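Local coordinates for protein UDP-L-Rhamnose Synthase (Acanthamoeba polyphaga mimivirus, PDB 7JID) that probably makes UDP-L-rhamnose with NADP(H) as redox cofactor, as a Rossmann-fold oxidoreductase of the RmlD-related family, at residues N86-F95 with V142-F153; I102-F113 with D156-M164. One frame throughout, in Å; residues are numbered along the deposited sequence.

Contact 1: residues N86-F95 with V142-F153; sequences NLYGPLCLAF and VKGFTDRLMHFF
Leu87 and Thr146 bring the backbones of helices 79-99 and 138-150 closest together, their CA atoms 5.2 Å apart where the segments run nearly parallel, at a crossing angle of -17° and an axial distance of 9.1 Å. Within helix 79-99 a wider pi-type turn at 86-88 is followed by a kink at Pro90, whose ring nitrogen has no hydrogen to give to the turn before. Asn86 O takes its hydrogen bond from across the contact instead: the side chain of Thr146 enters as a knob among Asn86, Leu87, Pro90 and Leu91, and OG1 donates to Asn86 O over 2.8 Å, tilted a little from the carbonyl plane. With OG1 held beside its own backbone N (chi1 -52°), the methyl CG2 is left to face Pro90 and Leu91. Further along, Leu91 lays both methyls against Leu149 CB, its CD2 at 4.0 Å, while the bend of Met150 at chi2 brings CE to 3.7 Å from Pro90 CB. Phe153 closes the far end with two different surfaces. Ala94 CB stands over the centre of its ring, 3.6 Å from the centroid, a CH-pi contact; its CZ edge meets the face of Phe95 in a T-shaped pair with planes at 81°. At the other end Lys143 CE passes Asn86 OD1, whose amide is held by Asn82 and the backbone N of Arg61, while Lys143 NZ turns to Tyr106. Pro90 and Met150 rest on Tyr106 of strand 103-109, Ala94 and Met150 on Val157 of strand 157-162, and Phe95 stacks with Phe152 of the second subunit, placing the two helices between sheet and dimer partner.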
loop_
_atom_site.group_PDB
_atom_site.type_symbol
_atom_site.label_atom_id
_atom_site.label_comp_id
_atom_site.label_asym_id
_atom_site.label_seq_id
_atom_site.Cartn_x
_atom_site.Cartn_y
_atom_site.Cartn_z
ATOM N N ASN A 86 8.398 1.434 -0.102
ATOM C CA ASN A 86 8.010 1.920 -1.439
ATOM C C ASN A 86 6.628 2.584 -1.393
ATOM O O ASN A 86 6.275 3.173 -2.431
ATOM C CB ASN A 86 7.999 0.782 -2.465
ATOM C CG ASN A 86 9.390 0.274 -2.727
ATOM O OD1 ASN A 86 10.338 1.051 -2.735
ATOM N ND2 ASN A 86 9.497 -1.014 -3.098
ATOM N N LEU A 87 5.896 2.481 -0.268
ATOM C CA LEU A 87 4.598 3.181 -0.137
ATOM C C LEU A 87 4.508 3.834 1.237
ATOM O O LEU A 87 4.279 5.074 1.309
ATOM C CB LEU A 87 3.466 2.184 -0.385
ATOM C CG LEU A 87 2.068 2.784 -0.481
ATOM C CD1 LEU A 87 1.209 1.898 -1.363
ATOM C CD2 LEU A 87 1.451 2.949 0.900
ATOM N N TYR A 88 4.501 3.044 2.314
ATOM C CA TYR A 88 4.228 3.609 3.650
ATOM C C TYR A 88 5.186 4.745 4.012
ATOM O O TYR A 88 4.686 5.843 4.447
ATOM C CB TYR A 88 4.174 2.525 4.726
ATOM C CG TYR A 88 3.733 3.059 6.069
ATOM C CD1 TYR A 88 2.420 3.469 6.272
ATOM C CD2 TYR A 88 4.639 3.289 7.074
ATOM C CE1 TYR A 88 2.007 4.008 7.478
ATOM C CE2 TYR A 88 4.237 3.826 8.297
ATOM C CZ TYR A 88 2.920 4.221 8.488
ATOM O OH TYR A 88 2.544 4.817 9.657
ATOM N N GLY A 89 6.506 4.541 3.960
ATOM C CA GLY A 89 7.500 5.577 4.300
ATOM C C GLY A 89 7.227 6.859 3.515
ATOM O O GLY A 89 7.117 7.944 4.103
ATOM N N PRO A 90 7.131 6.799 2.170
ATOM C CA PRO A 90 6.830 8.001 1.388
ATOM C C PRO A 90 5.523 8.693 1.823
ATOM O O PRO A 90 5.502 9.903 1.848
ATOM C CB PRO A 90 6.744 7.426 -0.050
ATOM C CG PRO A 90 7.759 6.299 -0.026
ATOM C CD PRO A 90 7.495 5.631 1.320
ATOM N N LEU A 91 4.474 7.952 2.158
ATOM C CA LEU A 91 3.201 8.555 2.578
ATOM C C LEU A 91 3.417 9.268 3.927
ATOM O O LEU A 91 2.798 10.348 4.115
ATOM C CB LEU A 91 2.104 7.507 2.641
ATOM C CG LEU A 91 1.175 7.452 1.434
ATOM C CD1 LEU A 91 0.264 8.667 1.385
ATOM C CD2 LEU A 91 1.960 7.325 0.150
ATOM N N CYS A 92 4.192 8.687 4.844
ATOM C CA CYS A 92 4.492 9.303 6.168
ATOM C C CYS A 92 5.156 10.668 5.938
ATOM O O CYS A 92 4.712 11.716 6.533
ATOM C CB CYS A 92 5.410 8.417 6.989
ATOM S SG CYS A 92 4.553 6.973 7.669
ATOM N N LEU A 93 6.136 10.709 5.036
ATOM C CA LEU A 93 6.804 11.974 4.661
ATOM C C LEU A 93 5.799 12.956 4.075
ATOM O O LEU A 93 5.820 14.163 4.490
ATOM C CB LEU A 93 7.943 11.674 3.697
ATOM C CG LEU A 93 9.076 10.784 4.194
ATOM C CD1 LEU A 93 10.126 10.720 3.118
ATOM C CD2 LEU A 93 9.713 11.327 5.469
ATOM N N ALA A 94 4.898 12.523 3.186
ATOM C CA ALA A 94 3.861 13.411 2.612
ATOM C C ALA A 94 2.995 13.994 3.739
ATOM O O ALA A 94 2.832 15.248 3.809
ATOM C CB ALA A 94 3.004 12.724 1.603
ATOM N N PHE A 95 2.474 13.150 4.615
ATOM C CA PHE A 95 1.523 13.624 5.648
ATOM C C PHE A 95 2.236 14.630 6.543
ATOM O O PHE A 95 1.644 15.663 6.888
ATOM C CB PHE A 95 0.998 12.496 6.526
ATOM C CG PHE A 95 -0.147 11.733 5.907
ATOM C CD1 PHE A 95 -1.351 12.337 5.668
ATOM C CD2 PHE A 95 -0.004 10.408 5.546
ATOM C CE1 PHE A 95 -2.396 11.671 5.051
ATOM C CE2 PHE A 95 -1.058 9.726 4.977
ATOM C CZ PHE A 95 -2.247 10.345 4.701
ATOM N N VAL A 142 3.152 -1.798 -6.331
ATOM C CA VAL A 142 3.162 -0.974 -5.097
ATOM C C VAL A 142 3.439 0.480 -5.482
ATOM O O VAL A 142 2.720 1.371 -5.014
ATOM C CB VAL A 142 4.160 -1.524 -4.075
ATOM C CG1 VAL A 142 4.351 -0.540 -2.915
ATOM C CG2 VAL A 142 3.681 -2.865 -3.564
ATOM N N LYS A 143 4.439 0.729 -6.331
ATOM C CA LYS A 143 4.823 2.095 -6.773
ATOM C C LYS A 143 3.688 2.766 -7.528
ATOM O O LYS A 143 3.572 3.977 -7.412
ATOM C CB LYS A 143 6.135 2.095 -7.550
ATOM C CG LYS A 143 7.365 1.915 -6.668
ATOM C CD LYS A 143 7.717 3.200 -5.876
ATOM C CE LYS A 143 9.050 3.200 -5.205
ATOM N NZ LYS A 143 9.369 4.528 -4.624
ATOM N N GLY A 144 2.902 2.005 -8.263
ATOM C CA GLY A 144 1.728 2.554 -8.948
ATOM C C GLY A 144 0.795 3.149 -7.932
ATOM O O GLY A 144 0.307 4.323 -8.101
ATOM N N PHE A 145 0.497 2.415 -6.864
ATOM C CA PHE A 145 -0.384 2.965 -5.817
ATOM C C PHE A 145 0.281 4.138 -5.123
ATOM O O PHE A 145 -0.397 5.086 -4.801
ATOM C CB PHE A 145 -0.827 1.874 -4.845
ATOM C CG PHE A 145 -1.822 0.937 -5.492
ATOM C CD1 PHE A 145 -3.088 1.397 -5.818
ATOM C CD2 PHE A 145 -1.461 -0.338 -5.893
ATOM C CE1 PHE A 145 -4.000 0.575 -6.455
ATOM C CE2 PHE A 145 -2.386 -1.176 -6.491
ATOM C CZ PHE A 145 -3.644 -0.702 -6.788
ATOM N N THR A 146 1.586 4.087 -4.836
ATOM C CA THR A 146 2.238 5.275 -4.231
ATOM C C THR A 146 2.051 6.492 -5.143
ATOM O O THR A 146 1.742 7.615 -4.655
ATOM C CB THR A 146 3.709 5.032 -3.936
ATOM O OG1 THR A 146 3.687 3.818 -3.179
ATOM C CG2 THR A 146 4.318 6.185 -3.185
ATOM N N ASP A 147 2.153 6.291 -6.430
ATOM C CA ASP A 147 2.061 7.405 -7.382
ATOM C C ASP A 147 0.643 7.982 -7.321
ATOM O O ASP A 147 0.510 9.195 -7.290
ATOM C CB ASP A 147 2.373 6.939 -8.794
ATOM C CG ASP A 147 2.316 8.083 -9.783
ATOM O OD1 ASP A 147 3.372 8.687 -10.007
ATOM O OD2 ASP A 147 1.249 8.253 -10.420
ATOM N N ARG A 148 -0.367 7.130 -7.308
ATOM C CA ARG A 148 -1.757 7.608 -7.216
ATOM C C ARG A 148 -1.918 8.359 -5.893
ATOM O O ARG A 148 -2.550 9.430 -5.881
ATOM C CB ARG A 148 -2.691 6.411 -7.310
ATOM C CG ARG A 148 -2.603 5.718 -8.657
ATOM C CD ARG A 148 -3.558 4.567 -8.766
ATOM N NE ARG A 148 -4.919 5.064 -8.923
ATOM C CZ ARG A 148 -5.952 4.258 -9.076
ATOM N NH1 ARG A 148 -5.780 2.951 -9.078
ATOM N NH2 ARG A 148 -7.169 4.763 -9.220
ATOM N N LEU A 149 -1.422 7.797 -4.790
ATOM C CA LEU A 149 -1.636 8.410 -3.459
ATOM C C LEU A 149 -0.983 9.783 -3.425
ATOM O O LEU A 149 -1.534 10.728 -2.789
ATOM C CB LEU A 149 -1.103 7.494 -2.352
ATOM C CG LEU A 149 -1.966 6.261 -2.117
ATOM C CD1 LEU A 149 -1.198 5.199 -1.346
ATOM C CD2 LEU A 149 -3.232 6.656 -1.380
ATOM N N MET A 150 0.099 9.969 -4.170
ATOM C CA MET A 150 0.805 11.284 -4.167
ATOM C C MET A 150 -0.055 12.367 -4.823
ATOM O O MET A 150 0.147 13.553 -4.491
ATOM C CB MET A 150 2.176 11.215 -4.828
ATOM C CG MET A 150 3.179 10.443 -4.019
ATOM S SD MET A 150 3.541 11.218 -2.397
ATOM C CE MET A 150 4.642 9.975 -1.710
ATOM N N HIS A 151 -1.014 11.989 -5.659
ATOM C CA HIS A 151 -1.903 12.958 -6.343
ATOM C C HIS A 151 -2.827 13.598 -5.302
ATOM O O HIS A 151 -3.355 14.682 -5.586
ATOM C CB HIS A 151 -2.656 12.278 -7.484
ATOM C CG HIS A 151 -1.827 12.080 -8.714
ATOM N ND1 HIS A 151 -0.827 11.088 -8.821
ATOM C CD2 HIS A 151 -1.872 12.694 -9.927
ATOM C CE1 HIS A 151 -0.277 11.158 -10.025
ATOM N NE2 HIS A 151 -0.973 12.073 -10.745
ATOM N N PHE A 152 -3.051 12.966 -4.147
ATOM C CA PHE A 152 -3.805 13.585 -3.024
ATOM C C PHE A 152 -2.995 14.688 -2.331
ATOM O O PHE A 152 -3.586 15.398 -1.472
ATOM C CB PHE A 152 -4.228 12.530 -2.001
ATOM C CG PHE A 152 -5.315 11.645 -2.517
ATOM C CD1 PHE A 152 -6.610 12.105 -2.608
ATOM C CD2 PHE A 152 -5.056 10.341 -2.876
ATOM C CE1 PHE A 152 -7.615 11.281 -3.089
ATOM C CE2 PHE A 152 -6.066 9.510 -3.340
ATOM C CZ PHE A 152 -7.342 9.999 -3.486
ATOM N N PHE A 153 -1.717 14.875 -2.690
ATOM C CA PHE A 153 -0.814 15.891 -2.127
ATOM C C PHE A 153 -0.301 16.826 -3.240
ATOM O O PHE A 153 0.799 17.301 -3.158
ATOM C CB PHE A 153 0.360 15.221 -1.410
ATOM C CG PHE A 153 -0.026 14.362 -0.241
ATOM C CD1 PHE A 153 -0.011 14.872 1.043
ATOM C CD2 PHE A 153 -0.382 13.038 -0.428
ATOM C CE1 PHE A 153 -0.377 14.077 2.118
ATOM C CE2 PHE A 153 -0.731 12.236 0.652
ATOM C CZ PHE A 153 -0.709 12.758 1.923
#

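Contact 2: residues I102-F113 with D156-M164; sequences IHLTYLGTGCIF and DVLNLRIRM. With AWU ([[(2~{R},3~{S},4~{R},5~{R})-5-[2,4-bis(oxidanylidene)pyrimidin-1-yl]-3,4-bis(oxidanyl)oxolan-2-yl]methoxy-oxidanyl-phosphoryl] [(2~{R},3~{R},4~{R},5~{R},6~{S})-6-methyl-3,4,5-tris(oxidanyl)oxan-2-yl] hydrogen phosphate), chain C.
Thr109 and Ile162 meet where two parallel strands reach the bound UDP-rhamnose, with Thr109 CA 3.3 Å from Ile162 O. Thr109 OG1 shares a 2.8 Å hydrogen bond with the sugar hydroxyl O4', and Met164 N donates to O3' at 2.9 Å. Cys111 SG, 3.1 Å from O3', and the Arg163 backbone complete this first shell. Swung away from the Thr109 amide (chi1 -177°), OG1 also accepts from Cys111 N, closing an ST turn. Gly110 N, bonded to Ile162 O, continues the pairing of the two segments past Thr109. Behind them the Arg163 side chain runs along Gly110, its NE 3.3 Å from Cys111 SG and its NH1 bonded to Ser191 O. Farther from the sugar, Phe113 points its ring edge at one face of the Arg161 guanidinium, planes 74° apart, while NH1 and NH2 go to Asn215 and Asp147. Leu158 N bonds to Leu104 O, Tyr106 N to Leu158 O, and Leu160 N to Tyr106 O at 3.0 Å. Asn159 OD1 lies at the edge of the Tyr106 ring, 3.2 Å from CD2, and receives a water; its ND2 reaches Thr213. The parallel pair belongs to the six-stranded Rossmann-type sheet, which, as in other such folds, presents its ligands at the C-terminal strand ends.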
loop_
_atom_site.group_PDB
_atom_site.type_symbol
_atom_site.label_atom_id
_atom_site.label_comp_id
_atom_site.label_asym_id
_atom_site.label_seq_id
_atom_site.Cartn_x
_atom_site.Cartn_y
_atom_site.Cartn_z
ATOM N N ILE A 102 6.059 22.162 4.785
ATOM C CA ILE A 102 7.444 22.086 4.257
ATOM C C ILE A 102 7.387 21.329 2.921
ATOM O O ILE A 102 6.815 20.238 2.876
ATOM C CB ILE A 102 8.457 21.432 5.209
ATOM C CG1 ILE A 102 8.530 22.145 6.570
ATOM C CG2 ILE A 102 9.804 21.426 4.531
ATOM C CD1 ILE A 102 9.291 21.380 7.593
ATOM N N HIS A 103 7.899 21.947 1.872
ATOM C CA HIS A 103 7.872 21.331 0.522
ATOM C C HIS A 103 8.609 19.987 0.562
ATOM O O HIS A 103 9.732 19.927 1.075
ATOM C CB HIS A 103 8.491 22.294 -0.481
ATOM C CG HIS A 103 8.541 21.750 -1.861
ATOM N ND1 HIS A 103 9.519 20.871 -2.269
ATOM C CD2 HIS A 103 7.710 21.942 -2.895
ATOM C CE1 HIS A 103 9.265 20.521 -3.521
ATOM N NE2 HIS A 103 8.172 21.174 -3.942
ATOM N N LEU A 104 8.005 18.953 -0.030
ATOM C CA LEU A 104 8.597 17.600 -0.149
ATOM C C LEU A 104 8.791 17.295 -1.630
ATOM O O LEU A 104 7.831 17.432 -2.379
ATOM C CB LEU A 104 7.673 16.572 0.479
ATOM C CG LEU A 104 8.065 15.097 0.300
ATOM C CD1 LEU A 104 9.393 14.814 0.972
ATOM C CD2 LEU A 104 6.980 14.233 0.887
ATOM N N THR A 105 9.991 16.854 -1.971
ATOM C CA THR A 105 10.276 16.187 -3.260
ATOM C C THR A 105 10.310 14.682 -2.994
ATOM O O THR A 105 11.177 14.240 -2.264
ATOM C CB THR A 105 11.573 16.684 -3.908
ATOM O OG1 THR A 105 11.531 18.118 -4.009
ATOM C CG2 THR A 105 11.750 16.072 -5.277
ATOM N N TYR A 106 9.423 13.965 -3.664
ATOM C CA TYR A 106 9.384 12.492 -3.681
ATOM C C TYR A 106 9.918 12.008 -5.034
ATOM O O TYR A 106 9.308 12.255 -6.046
ATOM C CB TYR A 106 7.973 11.981 -3.385
ATOM C CG TYR A 106 7.778 10.539 -3.764
ATOM C CD1 TYR A 106 8.449 9.528 -3.078
ATOM C CD2 TYR A 106 6.905 10.209 -4.767
ATOM C CE1 TYR A 106 8.288 8.207 -3.451
ATOM C CE2 TYR A 106 6.732 8.886 -5.156
ATOM C CZ TYR A 106 7.394 7.893 -4.456
ATOM O OH TYR A 106 7.298 6.571 -4.809
ATOM N N LEU A 107 11.037 11.296 -5.021
ATOM C CA LEU A 107 11.559 10.671 -6.271
ATOM C C LEU A 107 10.865 9.331 -6.462
ATOM O O LEU A 107 11.131 8.401 -5.671
ATOM C CB LEU A 107 13.070 10.512 -6.220
ATOM C CG LEU A 107 13.705 10.243 -7.595
ATOM C CD1 LEU A 107 13.321 11.284 -8.628
ATOM C CD2 LEU A 107 15.222 10.193 -7.470
ATOM N N GLY A 108 9.863 9.306 -7.354
ATOM C CA GLY A 108 9.086 8.098 -7.668
ATOM C C GLY A 108 9.596 7.435 -8.931
ATOM O O GLY A 108 10.785 7.424 -9.230
ATOM N N THR A 109 8.661 6.851 -9.648
ATOM C CA THR A 109 8.982 6.027 -10.823
ATOM C C THR A 109 7.915 6.168 -11.894
ATOM O O THR A 109 6.716 6.242 -11.562
ATOM C CB THR A 109 9.219 4.570 -10.403
ATOM O OG1 THR A 109 9.600 3.849 -11.574
ATOM C CG2 THR A 109 7.988 3.948 -9.774
ATOM N N GLY A 110 8.375 6.098 -13.153
ATOM C CA GLY A 110 7.454 5.950 -14.281
ATOM C C GLY A 110 7.334 4.495 -14.715
ATOM O O GLY A 110 6.617 4.286 -15.704
ATOM N N CYS A 111 7.862 3.525 -13.955
ATOM C CA CYS A 111 7.713 2.072 -14.281
ATOM C C CYS A 111 6.349 1.549 -13.802
ATOM O O CYS A 111 6.281 0.477 -13.232
ATOM C CB CYS A 111 8.922 1.316 -13.783
ATOM S SG CYS A 111 10.318 1.757 -14.867
ATOM N N ILE A 112 5.285 2.318 -14.047
ATOM C CA ILE A 112 3.888 1.993 -13.627
ATOM C C ILE A 112 3.009 1.932 -14.866
ATOM O O ILE A 112 1.788 1.744 -14.720
ATOM C CB ILE A 112 3.429 3.059 -12.617
ATOM C CG1 ILE A 112 3.373 4.450 -13.242
ATOM C CG2 ILE A 112 4.385 3.011 -11.416
ATOM C CD1 ILE A 112 2.924 5.537 -12.311
ATOM N N PHE A 113 3.603 2.117 -16.048
ATOM C CA PHE A 113 2.850 2.062 -17.326
ATOM C C PHE A 113 3.544 1.121 -18.311
ATOM O O PHE A 113 4.722 0.814 -18.204
ATOM C CB PHE A 113 2.777 3.417 -18.020
ATOM C CG PHE A 113 2.361 4.578 -17.156
ATOM C CD1 PHE A 113 1.044 4.721 -16.742
ATOM C CD2 PHE A 113 3.294 5.507 -16.728
ATOM C CE1 PHE A 113 0.663 5.818 -15.990
ATOM C CE2 PHE A 113 2.910 6.603 -15.979
ATOM C CZ PHE A 113 1.597 6.717 -15.550
ATOM N N ASP A 156 1.429 20.123 -2.282
ATOM C CA ASP A 156 2.375 20.011 -1.157
ATOM C C ASP A 156 3.569 19.154 -1.525
ATOM O O ASP A 156 4.628 19.301 -0.880
ATOM C CB ASP A 156 1.659 19.368 0.031
ATOM C CG ASP A 156 0.681 20.355 0.627
ATOM O OD1 ASP A 156 1.193 21.355 1.184
ATOM O OD2 ASP A 156 -0.555 20.167 0.405
ATOM N N VAL A 157 3.415 18.261 -2.500
ATOM C CA VAL A 157 4.510 17.291 -2.812
ATOM C C VAL A 157 4.851 17.339 -4.301
ATOM O O VAL A 157 3.920 17.324 -5.129
ATOM C CB VAL A 157 4.134 15.868 -2.410
ATOM C CG1 VAL A 157 5.164 14.849 -2.863
ATOM C CG2 VAL A 157 3.888 15.777 -0.908
ATOM N N LEU A 158 6.129 17.333 -4.596
ATOM C CA LEU A 158 6.641 17.181 -5.958
ATOM C C LEU A 158 6.901 15.681 -6.182
ATOM O O LEU A 158 7.846 15.174 -5.557
ATOM C CB LEU A 158 7.914 18.010 -6.147
ATOM C CG LEU A 158 8.535 18.013 -7.544
ATOM C CD1 LEU A 158 7.550 18.556 -8.564
ATOM C CD2 LEU A 158 9.843 18.773 -7.504
ATOM N N ASN A 159 6.143 15.052 -7.064
ATOM C CA ASN A 159 6.233 13.608 -7.383
ATOM C C ASN A 159 6.923 13.460 -8.743
ATOM O O ASN A 159 6.279 13.648 -9.762
ATOM C CB ASN A 159 4.857 12.980 -7.248
ATOM C CG ASN A 159 4.793 11.601 -7.860
ATOM O OD1 ASN A 159 5.710 10.815 -7.646
ATOM N ND2 ASN A 159 3.688 11.312 -8.513
ATOM N N LEU A 160 8.175 13.065 -8.745
ATOM C CA LEU A 160 8.964 12.986 -9.997
ATOM C C LEU A 160 9.059 11.518 -10.444
ATOM O O LEU A 160 9.502 10.659 -9.664
ATOM C CB LEU A 160 10.367 13.569 -9.828
ATOM C CG LEU A 160 10.380 15.053 -9.465
ATOM C CD1 LEU A 160 11.798 15.535 -9.318
ATOM C CD2 LEU A 160 9.570 15.893 -10.449
ATOM N N ARG A 161 8.527 11.216 -11.620
ATOM C CA ARG A 161 8.633 9.852 -12.182
ATOM C C ARG A 161 9.880 9.672 -13.048
ATOM O O ARG A 161 9.926 10.071 -14.236
ATOM C CB ARG A 161 7.356 9.597 -12.984
ATOM C CG ARG A 161 6.066 9.600 -12.196
ATOM C CD ARG A 161 4.991 9.268 -13.196
ATOM N NE ARG A 161 3.644 9.301 -12.719
ATOM C CZ ARG A 161 2.576 9.539 -13.475
ATOM N NH1 ARG A 161 2.727 9.913 -14.739
ATOM N NH2 ARG A 161 1.377 9.451 -12.926
ATOM N N ILE A 162 10.958 9.122 -12.466
ATOM C CA ILE A 162 12.168 8.773 -13.256
ATOM C C ILE A 162 11.995 7.334 -13.755
ATOM O O ILE A 162 11.217 6.573 -13.155
ATOM C CB ILE A 162 13.466 8.968 -12.466
ATOM C CG1 ILE A 162 13.484 8.113 -11.197
ATOM C CG2 ILE A 162 13.684 10.452 -12.205
ATOM C CD1 ILE A 162 14.897 7.870 -10.699
ATOM N N ARG A 163 12.753 7.004 -14.765
ATOM C CA ARG A 163 12.865 5.600 -15.202
ATOM C C ARG A 163 14.294 5.273 -15.548
ATOM O O ARG A 163 14.987 6.120 -16.150
ATOM C CB ARG A 163 11.998 5.330 -16.421
ATOM C CG ARG A 163 10.530 5.595 -16.185
ATOM C CD ARG A 163 9.657 5.166 -17.359
ATOM N NE ARG A 163 9.616 3.711 -17.480
ATOM C CZ ARG A 163 9.928 2.971 -18.544
ATOM N NH1 ARG A 163 10.541 3.488 -19.585
ATOM N NH2 ARG A 163 9.744 1.675 -18.510
ATOM N N MET A 164 14.670 4.018 -15.354
ATOM C CA MET A 164 15.942 3.470 -15.901
ATOM C C MET A 164 17.059 4.506 -15.784
ATOM O O MET A 164 17.756 4.867 -16.758
ATOM C CB MET A 164 15.747 3.086 -17.364
ATOM C CG MET A 164 14.615 2.069 -17.475
ATOM S SD MET A 164 14.145 1.711 -19.153
ATOM C CE MET A 164 13.128 0.261 -18.897
HETATM P PA AWU C . 16.916 -4.514 -14.248
HETATM O O1A AWU C . 16.237 -5.772 -13.859
HETATM O O2A AWU C . 18.429 -4.444 -14.131
HETATM O O3A AWU C . 16.549 -3.166 -13.407
HETATM P PB AWU C . 15.163 -2.874 -12.563
HETATM O O1B AWU C . 13.852 -3.124 -13.349
HETATM O O2B AWU C . 15.321 -3.505 -11.161
HETATM O O3B AWU C . 15.320 -1.284 -12.482
HETATM C "C5'" AWU C . 13.652 1.077 -10.295
HETATM O "O5'" AWU C . 14.634 0.258 -10.901
HETATM C "C4'" AWU C . 13.290 2.216 -11.233
HETATM O "O4'" AWU C . 12.168 2.981 -10.736
HETATM C "C3'" AWU C . 12.916 1.643 -12.561
HETATM O "O3'" AWU C . 12.872 2.697 -13.485
HETATM C "C2'" AWU C . 13.958 0.674 -13.110
HETATM C "C1'" AWU C . 14.371 -0.315 -12.112
HETATM N N1 AWU C . 17.476 -6.664 -18.940
HETATM C C2 AWU C . 18.027 -7.327 -20.023
HETATM O O2 AWU C . 18.077 -6.767 -21.138
HETATM N N3 AWU C . 18.630 -8.539 -19.806
HETATM C C4 AWU C . 18.570 -9.168 -18.602
HETATM O O4 AWU C . 19.183 -10.292 -18.480
HETATM C C5 AWU C . 18.032 -8.489 -17.508
HETATM C C6 AWU C . 17.386 -7.273 -17.703
HETATM C C1C AWU C . 16.828 -5.334 -19.122
HETATM C C2C AWU C . 15.430 -5.162 -18.526
HETATM C C3C AWU C . 15.393 -3.639 -18.245
HETATM C C4C AWU C . 16.827 -3.365 -17.920
HETATM C C5C AWU C . 17.125 -3.104 -16.459
HETATM C "C6'" AWU C . 14.303 1.566 -9.002
HETATM O "O2'" AWU C . 15.134 1.410 -13.372
HETATM O O2C AWU C . 14.480 -5.534 -19.493
HETATM O O3C AWU C . 15.103 -2.914 -19.427
HETATM O O4C AWU C . 17.599 -4.505 -18.276
HETATM O O5C AWU C . 16.508 -4.182 -15.719
HETATM O O HOH W 1 4.606 19.516 1.865
HETATM O O HOH W 2 5.769 8.201 -8.734
#

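Overall arrangement
Contact 1 lays its helix pair on one face of the strand pair of contact 2, with centres 9 Å apart, and the segments alternate along the chain as strand 103-109 follows helix 79-99 and strand 157-162 follows helix 138-150: successive beta-alpha-beta crossovers. Two polar links join the layers. Asp147 OD2 forms a salt bridge with Arg161 NH2 at 2.8 Å, and Lys143 NZ probably hydrogen-bonds to Tyr106 OH at 2.9 Å. Thr146 CG2 packs on Tyr106 OH at 3.4 Å. Toward the ligands, the Lys143 side chain comes within about 4 Å of bound NADP and about 6 Å of UDP-rhamnose, and its CB touches Thr109 CG2, so the two contacts meet where the cofactor and sugar pockets adjoin.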